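Local coordinates for putative exported protein (PDB 4RAA) that is of unknown function but folds as a six-bladed beta-propeller and is a putative exported protein, at residues L88-F93 with I104-D109; A59-Y64 with G84-L89; F129-C134 with L142-R147. All blocks are in the same frame, centred on the assembly; numbering follows the deposited sequence.

Contact 1: L88-F93 with I104-D109; sequences LLSSFF and IDIAQD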
loop_
_atom_site.group_PDB
_atom_site.type_symbol
_atom_site.label_atom_id
_atom_site.label_comp_id
_atom_site.label_asym_id
_atom_site.label_seq_id
_atom_site.Cartn_x
_atom_site.Cartn_y
_atom_site.Cartn_z
ATOM N N LEU A 88 9.940 -9.604 -11.851
ATOM C CA LEU A 88 11.043 -8.827 -12.432
ATOM C C LEU A 88 11.409 -7.565 -11.627
ATOM O O LEU A 88 10.791 -6.503 -11.766
ATOM C CB LEU A 88 10.731 -8.468 -13.895
ATOM C CG LEU A 88 11.924 -7.975 -14.742
ATOM C CD1 LEU A 88 12.899 -9.112 -15.050
ATOM C CD2 LEU A 88 11.430 -7.338 -16.031
ATOM N N LEU A 89 12.440 -7.716 -10.800
ATOM C CA LEU A 89 12.987 -6.657 -9.972
ATOM C C LEU A 89 13.951 -5.772 -10.756
ATOM O O LEU A 89 14.847 -6.273 -11.422
ATOM C CB LEU A 89 13.705 -7.252 -8.744
ATOM C CG LEU A 89 12.900 -7.450 -7.455
ATOM C CD1 LEU A 89 11.485 -7.909 -7.707
ATOM C CD2 LEU A 89 13.631 -8.386 -6.495
ATOM N N SER A 90 13.742 -4.463 -10.664
ATOM C CA SER A 90 14.607 -3.449 -11.259
ATOM C C SER A 90 15.510 -2.792 -10.220
ATOM O O SER A 90 16.601 -2.356 -10.557
ATOM C CB SER A 90 13.758 -2.370 -11.921
ATOM O OG SER A 90 12.825 -1.860 -10.993
ATOM N N SER A 91 15.055 -2.698 -8.972
ATOM C CA SER A 91 15.816 -2.038 -7.910
ATOM C C SER A 91 15.255 -2.330 -6.509
ATOM O O SER A 91 14.223 -2.980 -6.357
ATOM C CB SER A 91 15.790 -0.513 -8.134
ATOM O OG SER A 91 16.607 0.154 -7.202
ATOM N N PHE A 92 15.973 -1.853 -5.495
ATOM C CA PHE A 92 15.529 -1.914 -4.097
ATOM C C PHE A 92 16.253 -0.844 -3.262
ATOM O O PHE A 92 17.164 -0.183 -3.744
ATOM C CB PHE A 92 15.729 -3.321 -3.502
ATOM C CG PHE A 92 17.175 -3.724 -3.360
ATOM C CD1 PHE A 92 17.869 -4.283 -4.429
ATOM C CD2 PHE A 92 17.857 -3.527 -2.151
ATOM C CE1 PHE A 92 19.210 -4.641 -4.301
ATOM C CE2 PHE A 92 19.198 -3.879 -2.023
ATOM C CZ PHE A 92 19.876 -4.442 -3.098
ATOM N N PHE A 93 15.827 -0.666 -2.020
ATOM C CA PHE A 93 16.499 0.266 -1.098
ATOM C C PHE A 93 16.212 -0.117 0.339
ATOM O O PHE A 93 15.274 -0.869 0.604
ATOM C CB PHE A 93 16.151 1.748 -1.379
ATOM C CG PHE A 93 14.718 2.129 -1.077
ATOM C CD1 PHE A 93 13.706 1.938 -2.028
ATOM C CD2 PHE A 93 14.379 2.721 0.154
ATOM C CE1 PHE A 93 12.388 2.308 -1.750
ATOM C CE2 PHE A 93 13.062 3.083 0.433
ATOM C CZ PHE A 93 12.067 2.872 -0.514
ATOM N N ILE A 104 11.303 -3.198 -5.849
ATOM C CA ILE A 104 10.386 -2.752 -6.911
ATOM C C ILE A 104 10.277 -3.805 -8.022
ATOM O O ILE A 104 11.244 -4.044 -8.748
ATOM C CB ILE A 104 10.850 -1.408 -7.537
ATOM C CG1 ILE A 104 10.881 -0.307 -6.467
ATOM C CG2 ILE A 104 9.938 -0.989 -8.704
ATOM C CD1 ILE A 104 11.483 1.002 -6.925
ATOM N N ASP A 105 9.078 -4.375 -8.167
ATOM C CA ASP A 105 8.760 -5.359 -9.194
ATOM C C ASP A 105 8.062 -4.633 -10.356
ATOM O O ASP A 105 6.872 -4.311 -10.256
ATOM C CB ASP A 105 7.862 -6.458 -8.592
ATOM C CG ASP A 105 7.575 -7.612 -9.555
ATOM O OD1 ASP A 105 8.080 -7.641 -10.699
ATOM O OD2 ASP A 105 6.836 -8.530 -9.150
ATOM N N ILE A 106 8.812 -4.363 -11.437
ATOM C CA ILE A 106 8.265 -3.711 -12.659
ATOM C C ILE A 106 7.353 -4.604 -13.523
ATOM O O ILE A 106 6.628 -4.097 -14.374
ATOM C CB ILE A 106 9.351 -3.065 -13.569
ATOM C CG1 ILE A 106 10.413 -4.089 -14.065
ATOM C CG2 ILE A 106 9.991 -1.902 -12.841
ATOM C CD1 ILE A 106 11.334 -3.577 -15.164
ATOM N N ALA A 107 7.399 -5.915 -13.313
ATOM C CA ALA A 107 6.562 -6.844 -14.058
ATOM C C ALA A 107 5.132 -6.824 -13.542
ATOM O O ALA A 107 4.196 -6.810 -14.339
ATOM C CB ALA A 107 7.130 -8.255 -13.987
ATOM N N GLN A 108 4.977 -6.841 -12.214
ATOM C CA GLN A 108 3.661 -6.862 -11.555
ATOM C C GLN A 108 3.180 -5.514 -10.983
ATOM O O GLN A 108 2.127 -5.474 -10.333
ATOM C CB GLN A 108 3.646 -7.970 -10.493
ATOM C CG GLN A 108 3.836 -9.342 -11.113
ATOM C CD GLN A 108 3.691 -10.486 -10.133
ATOM O OE1 GLN A 108 2.847 -11.362 -10.321
ATOM N NE2 GLN A 108 4.511 -10.489 -9.084
ATOM N N ASP A 109 3.913 -4.426 -11.264
ATOM C CA ASP A 109 3.555 -3.055 -10.836
ATOM C C ASP A 109 3.288 -2.935 -9.342
ATOM O O ASP A 109 2.247 -2.423 -8.917
ATOM C CB ASP A 109 2.381 -2.515 -11.673
ATOM C CG ASP A 109 2.779 -2.232 -13.104
ATOM O OD1 ASP A 109 3.549 -1.260 -13.305
ATOM O OD2 ASP A 109 2.308 -2.957 -14.013
#
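Asp105 OD1 accepts the backbone N-H of Leu88 at 2.9 Å, from above the carboxylate plane. CG stands anti to the backbone N of its own residue (chi1 -175°), which brings it 3.9 Å from Leu88 N. The same oxygen also accepts from Ala107 N, an Asx turn; the two donors arrive on opposite faces of the carboxylate plane. Gln108 NE2 meets OD2 at 3.0 Å, nearly along its C-O direction and with OD2 close to the Gln108 amide plane; Ile87 N bonds to OD2 as well. Beside this knot the hairpin of strands 85-94 and 100-105 is closed by backbone bonds: Ile106 N to Leu88 O, Ser90 N to Ile104 O at 3.2 Å, and Ile104 N to Ser91 O. Buried Leu89 lays CD1 4.0 Å from Asp105 CB, the two side chains crossing at about a right angle. The outer end is exposed, and there the side chains of Leu88, Ile106 and Ala107 meet through apolar touches alone: Leu88 CB reaches Ala107 CB at 3.6 Å, Leu88 CD2 reaches Ile106 CD1 at 3.9 Å. Ser90 OG lies 3.4 Å from Ile106 CG2, but its bond goes to Ser132 O. With its carboxylate occupied by four N-H groups where the strand pairing ends, Asp105 probably remains ionised and fixes the turn that leaves the hairpin.

Contact 2: A59-Y64 with G84-L89; sequences ANSNLY and GEYILL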
loop_
_atom_site.group_PDB
_atom_site.type_symbol
_atom_site.label_atom_id
_atom_site.label_comp_id
_atom_site.label_asym_id
_atom_site.label_seq_id
_atom_site.Cartn_x
_atom_site.Cartn_y
_atom_site.Cartn_z
ATOM N N ALA A 59 18.955 -10.335 -13.931
ATOM C CA ALA A 59 18.775 -11.236 -15.061
ATOM C C ALA A 59 17.679 -12.267 -14.733
ATOM O O ALA A 59 16.759 -12.446 -15.528
ATOM C CB ALA A 59 20.084 -11.924 -15.398
ATOM N N ASN A 60 17.797 -12.938 -13.578
ATOM C CA ASN A 60 16.797 -13.916 -13.075
ATOM C C ASN A 60 15.793 -13.346 -12.047
ATOM O O ASN A 60 14.866 -14.049 -11.646
ATOM C CB ASN A 60 17.500 -15.129 -12.447
ATOM C CG ASN A 60 18.334 -15.928 -13.442
ATOM O OD1 ASN A 60 18.049 -15.962 -14.642
ATOM N ND2 ASN A 60 19.353 -16.610 -12.934
ATOM N N SER A 61 15.987 -12.093 -11.627
ATOM C CA SER A 61 15.144 -11.381 -10.655
ATOM C C SER A 61 15.029 -12.021 -9.268
ATOM O O SER A 61 13.937 -12.121 -8.729
ATOM C CB SER A 61 13.749 -11.106 -11.229
ATOM O OG SER A 61 12.981 -10.325 -10.316
ATOM N N ASN A 62 16.164 -12.433 -8.710
ATOM C CA ASN A 62 16.264 -12.997 -7.356
ATOM C C ASN A 62 17.035 -12.001 -6.497
ATOM O O ASN A 62 18.048 -11.470 -6.947
ATOM C CB ASN A 62 17.027 -14.324 -7.383
ATOM C CG ASN A 62 16.306 -15.399 -8.174
ATOM O OD1 ASN A 62 15.138 -15.682 -7.924
ATOM N ND2 ASN A 62 16.999 -16.020 -9.115
ATOM N N LEU A 63 16.558 -11.741 -5.281
ATOM C CA LEU A 63 17.229 -10.835 -4.348
ATOM C C LEU A 63 17.872 -11.721 -3.293
ATOM O O LEU A 63 17.158 -12.427 -2.588
ATOM C CB LEU A 63 16.222 -9.861 -3.725
ATOM C CG LEU A 63 16.726 -8.807 -2.738
ATOM C CD1 LEU A 63 17.778 -7.919 -3.376
ATOM C CD2 LEU A 63 15.574 -7.949 -2.222
ATOM N N TYR A 64 19.203 -11.690 -3.197
ATOM C CA TYR A 64 19.965 -12.519 -2.250
ATOM C C TYR A 64 20.692 -11.740 -1.170
ATOM O O TYR A 64 20.968 -10.547 -1.338
ATOM C CB TYR A 64 21.038 -13.298 -2.993
ATOM C CG TYR A 64 20.538 -14.305 -3.973
ATOM C CD1 TYR A 64 19.736 -15.364 -3.559
ATOM C CD2 TYR A 64 20.946 -14.269 -5.306
ATOM C CE1 TYR A 64 19.297 -16.330 -4.460
ATOM C CE2 TYR A 64 20.529 -15.243 -6.212
ATOM C CZ TYR A 64 19.702 -16.262 -5.786
ATOM O OH TYR A 64 19.290 -17.209 -6.686
ATOM N N GLY A 84 4.020 -11.136 -1.659
ATOM C CA GLY A 84 5.396 -11.331 -1.185
ATOM C C GLY A 84 6.345 -11.992 -2.187
ATOM O O GLY A 84 7.528 -12.167 -1.877
ATOM N N GLU A 85 5.832 -12.333 -3.377
ATOM C CA GLU A 85 6.585 -12.977 -4.447
ATOM C C GLU A 85 6.738 -11.983 -5.605
ATOM O O GLU A 85 5.899 -11.092 -5.767
ATOM C CB GLU A 85 5.862 -14.246 -4.899
ATOM C CG GLU A 85 5.586 -15.258 -3.785
ATOM C CD GLU A 85 4.718 -16.441 -4.205
ATOM O OE1 GLU A 85 4.162 -16.459 -5.321
ATOM O OE2 GLU A 85 4.561 -17.363 -3.380
ATOM N N TYR A 86 7.780 -12.161 -6.419
ATOM C CA TYR A 86 8.120 -11.234 -7.527
ATOM C C TYR A 86 8.503 -11.891 -8.862
ATOM O O TYR A 86 8.951 -13.026 -8.869
ATOM C CB TYR A 86 9.254 -10.290 -7.090
ATOM C CG TYR A 86 10.423 -10.934 -6.330
ATOM C CD1 TYR A 86 11.302 -11.834 -6.952
ATOM C CD2 TYR A 86 10.665 -10.621 -4.981
ATOM C CE1 TYR A 86 12.353 -12.419 -6.247
ATOM C CE2 TYR A 86 11.725 -11.200 -4.281
ATOM C CZ TYR A 86 12.571 -12.103 -4.928
ATOM O OH TYR A 86 13.630 -12.712 -4.292
ATOM N N ILE A 87 8.342 -11.157 -9.971
ATOM C CA ILE A 87 8.688 -11.641 -11.333
ATOM C C ILE A 87 9.918 -10.936 -11.893
ATOM O O ILE A 87 10.810 -11.613 -12.400
ATOM C CB ILE A 87 7.494 -11.553 -12.343
ATOM C CG1 ILE A 87 6.591 -12.794 -12.248
ATOM C CG2 ILE A 87 7.940 -11.552 -13.811
ATOM C CD1 ILE A 87 5.981 -13.054 -10.897
ATOM N N LEU A 88 9.940 -9.604 -11.851
ATOM C CA LEU A 88 11.043 -8.827 -12.432
ATOM C C LEU A 88 11.409 -7.565 -11.627
ATOM O O LEU A 88 10.791 -6.503 -11.766
ATOM C CB LEU A 88 10.731 -8.468 -13.895
ATOM C CG LEU A 88 11.924 -7.975 -14.742
ATOM C CD1 LEU A 88 12.899 -9.112 -15.050
ATOM C CD2 LEU A 88 11.430 -7.338 -16.031
ATOM N N LEU A 89 12.440 -7.716 -10.800
ATOM C CA LEU A 89 12.987 -6.657 -9.972
ATOM C C LEU A 89 13.951 -5.772 -10.756
ATOM O O LEU A 89 14.847 -6.273 -11.422
ATOM C CB LEU A 89 13.705 -7.252 -8.744
ATOM C CG LEU A 89 12.900 -7.450 -7.455
ATOM C CD1 LEU A 89 11.485 -7.909 -7.707
ATOM C CD2 LEU A 89 13.631 -8.386 -6.495
#
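Ser61 and Leu89 meet through a single straightforward bond: Leu89 N donates to Ser61 OG at 2.7 Å. Ser61, the most covered residue of the contact, also rests its CB 3.2 Å from Ile87 O. On the 84-89 side, Tyr86 contributes the largest area. Its CB points toward segment 59-64, and CG sits between the backbone N and carbonyl carbon (chi1 44°), a setting from which the ring extends past Ser61. Farther out, CD1 and CE1 run beside the carbonyl of Ser61, CE1 being 3.0 Å from its O. Leu89 CD2 covers one face of the ring, 3.9 Å above its centre. CZ passes near Leu63 N, and at the tip OH accepts the N-H of Leu63 at 3.2 Å in a nearly straight bond (167°).

Ser61 and Asn62 form a G1 beta bulge opposite Asp57, at the turn between strands 52-57 and 62-67; Ser61 takes the positive phi (59°) that this bulge asks of its first residue. Strands 45-49 to 72-79 and strands 85-94 to 121-126 form two successive four-stranded groups, consistent with neighbouring propeller blades, and here the turn of the first meets the opening strand of the second. The phenol OH also bonds to Ile76 O and Gln75 NE2, on strand 72-79 of the first group. Leu63 CB reaches Leu89 CD2 at 4.1 Å, beside the phenol.

Contact 3: F129-C134 with L142-R147; sequences FSTSCC and LLWNSR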
loop_
_atom_site.group_PDB
_atom_site.type_symbol
_atom_site.label_atom_id
_atom_site.label_comp_id
_atom_site.label_asym_id
_atom_site.label_seq_id
_atom_site.Cartn_x
_atom_site.Cartn_y
_atom_site.Cartn_z
ATOM N N PHE A 129 3.010 4.891 -10.131
ATOM C CA PHE A 129 3.136 5.268 -11.548
ATOM C C PHE A 129 4.242 4.431 -12.206
ATOM O O PHE A 129 4.868 3.615 -11.529
ATOM C CB PHE A 129 3.433 6.785 -11.654
ATOM C CG PHE A 129 4.376 7.305 -10.590
ATOM C CD1 PHE A 129 5.740 6.998 -10.621
ATOM C CD2 PHE A 129 3.900 8.119 -9.557
ATOM C CE1 PHE A 129 6.608 7.470 -9.642
ATOM C CE2 PHE A 129 4.767 8.610 -8.574
ATOM C CZ PHE A 129 6.125 8.272 -8.615
ATOM N N SER A 130 4.490 4.630 -13.502
ATOM C CA SER A 130 5.562 3.894 -14.201
ATOM C C SER A 130 6.938 4.370 -13.703
ATOM O O SER A 130 7.309 5.533 -13.896
ATOM C CB SER A 130 5.464 4.059 -15.712
ATOM O OG SER A 130 6.488 3.324 -16.370
ATOM N N THR A 131 7.662 3.467 -13.046
ATOM C CA THR A 131 8.965 3.758 -12.438
ATOM C C THR A 131 9.760 2.460 -12.217
ATOM O O THR A 131 9.166 1.389 -12.116
ATOM C CB THR A 131 8.778 4.515 -11.102
ATOM O OG1 THR A 131 10.046 4.848 -10.550
ATOM C CG2 THR A 131 7.992 3.691 -10.070
ATOM N N SER A 132 11.091 2.563 -12.175
ATOM C CA SER A 132 11.997 1.399 -11.974
ATOM C C SER A 132 12.919 1.455 -10.746
ATOM O O SER A 132 13.377 0.422 -10.270
ATOM C CB SER A 132 12.887 1.209 -13.214
ATOM O OG SER A 132 13.812 2.275 -13.381
ATOM N N CYS A 133 13.152 2.643 -10.212
ATOM C CA CYS A 133 14.162 2.835 -9.188
ATOM C C CYS A 133 13.759 3.963 -8.229
ATOM O O CYS A 133 13.178 4.956 -8.675
ATOM C CB CYS A 133 15.464 3.083 -9.961
ATOM S SG CYS A 133 16.554 4.357 -9.364
ATOM N N CYS A 134 14.051 3.775 -6.930
ATOM C CA CYS A 134 13.688 4.713 -5.851
ATOM C C CYS A 134 14.717 4.765 -4.713
ATOM O O CYS A 134 15.454 3.808 -4.506
ATOM C CB CYS A 134 12.318 4.310 -5.268
ATOM S SG CYS A 134 11.702 5.248 -3.834
ATOM N N LEU A 142 10.549 10.225 -0.577
ATOM C CA LEU A 142 11.063 9.250 -1.533
ATOM C C LEU A 142 11.331 9.890 -2.888
ATOM O O LEU A 142 10.494 10.648 -3.371
ATOM C CB LEU A 142 10.020 8.132 -1.681
ATOM C CG LEU A 142 9.506 7.514 -0.364
ATOM C CD1 LEU A 142 8.287 6.638 -0.618
ATOM C CD2 LEU A 142 10.608 6.751 0.365
ATOM N N LEU A 143 12.501 9.603 -3.475
ATOM C CA LEU A 143 12.851 10.062 -4.830
ATOM C C LEU A 143 12.687 8.869 -5.750
ATOM O O LEU A 143 13.323 7.845 -5.525
ATOM C CB LEU A 143 14.293 10.573 -4.922
ATOM C CG LEU A 143 14.789 11.061 -6.300
ATOM C CD1 LEU A 143 13.982 12.255 -6.799
ATOM C CD2 LEU A 143 16.267 11.416 -6.256
ATOM N N TRP A 144 11.826 9.012 -6.759
ATOM C CA TRP A 144 11.567 7.995 -7.786
ATOM C C TRP A 144 11.920 8.585 -9.151
ATOM O O TRP A 144 11.877 9.815 -9.320
ATOM C CB TRP A 144 10.078 7.659 -7.871
ATOM C CG TRP A 144 9.386 7.247 -6.637
ATOM C CD1 TRP A 144 8.953 8.059 -5.623
ATOM C CD2 TRP A 144 8.923 5.939 -6.332
ATOM N NE1 TRP A 144 8.290 7.320 -4.677
ATOM C CE2 TRP A 144 8.252 6.015 -5.086
ATOM C CE3 TRP A 144 9.021 4.697 -6.980
ATOM C CZ2 TRP A 144 7.686 4.900 -4.473
ATOM C CZ3 TRP A 144 8.462 3.580 -6.372
ATOM C CH2 TRP A 144 7.793 3.691 -5.121
ATOM N N ASN A 145 12.227 7.716 -10.118
ATOM C CA ASN A 145 12.449 8.149 -11.495
ATOM C C ASN A 145 11.108 8.016 -12.219
ATOM O O ASN A 145 10.269 7.219 -11.803
ATOM C CB ASN A 145 13.594 7.370 -12.187
ATOM C CG ASN A 145 13.204 5.954 -12.633
ATOM O OD1 ASN A 145 12.639 5.168 -11.871
ATOM N ND2 ASN A 145 13.546 5.617 -13.863
ATOM N N SER A 146 10.910 8.808 -13.277
ATOM C CA SER A 146 9.682 8.790 -14.099
ATOM C C SER A 146 9.905 8.108 -15.455
ATOM O O SER A 146 10.537 8.694 -16.330
ATOM C CB SER A 146 9.171 10.223 -14.331
ATOM O OG SER A 146 8.192 10.278 -15.369
ATOM N N ARG A 147 9.360 6.901 -15.629
ATOM C CA ARG A 147 9.430 6.158 -16.907
ATOM C C ARG A 147 8.138 6.332 -17.744
ATOM O O ARG A 147 7.605 5.354 -18.287
ATOM C CB ARG A 147 9.740 4.667 -16.666
ATOM C CG ARG A 147 11.076 4.419 -15.989
ATOM C CD ARG A 147 11.599 2.997 -16.169
ATOM N NE ARG A 147 12.053 2.710 -17.546
ATOM C CZ ARG A 147 11.365 2.079 -18.513
ATOM N NH1 ARG A 147 10.125 1.612 -18.309
ATOM N NH2 ARG A 147 11.932 1.902 -19.717
#
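Asn145 OD1 is gripped by two successive backbone N-H groups, Ser132 N at 3.0 Å in the carbonyl plane on a lone pair, and Cys133 N at 3.1 Å from above that plane. CG lies between the backbone N and carbonyl carbon of Asn145 (chi1 77°), and from there the amide comes in toward segment 129-134. Thr131 OG1 is close to both oxygens of this residue, 2.9 Å from OD1 and 2.7 Å from O, while ND2 makes a weak bond to Ser132 OG. The backbone adds Asn145 N to Cys133 O. Toward the exposed end, Arg147 N donates to Ser130 O, and Ser130 OG returns a bond to Arg147 O at 3.0 Å.

Trp144 supplies the apolar half. Cys134, its antiparallel non-hydrogen-bonded partner, lays SG over one indole face, 3.9 Å from the centroid of the five-membered ring, with CB over the six-membered ring. Phe129 comes to the opposite face edge-on, the planes at 75° and CZ 3.9 Å from Trp144 CG. Thr131 CG2 touches CE3, and NE1 is bonded to Thr162 OG1 on strand 157-162. Strands 134-136 and 142-145 open a four-stranded antiparallel sheet, as in a propeller blade, and the irregular chain before it is pinned by a side chain: the amide oxygen satisfies two successive N-H groups, of Ser132 and Cys133, in a buried loop without regular strand pairing.

Contact 3 is the most buried of the three; contacts 1 and 2 mix buried residues with exposed ones such as Leu88, which they share along with Leu89. Both use strand 85-94, contact 1 within its hairpin and contact 2 across to the preceding group of strands. Contact 1 touches both of the others through side-chain bonds, whereas contacts 2 and 3 stay about 6 Å apart at their nearest atoms. Their chemistry differs accordingly: a carboxylate gathers N-H groups where a hairpin ends in contact 1, hydroxyl oxygens accept backbone N-H groups between strand groups in contact 2, and a neutral amide beside an edge-to-face aromatic pair serves the buried loop of contact 3.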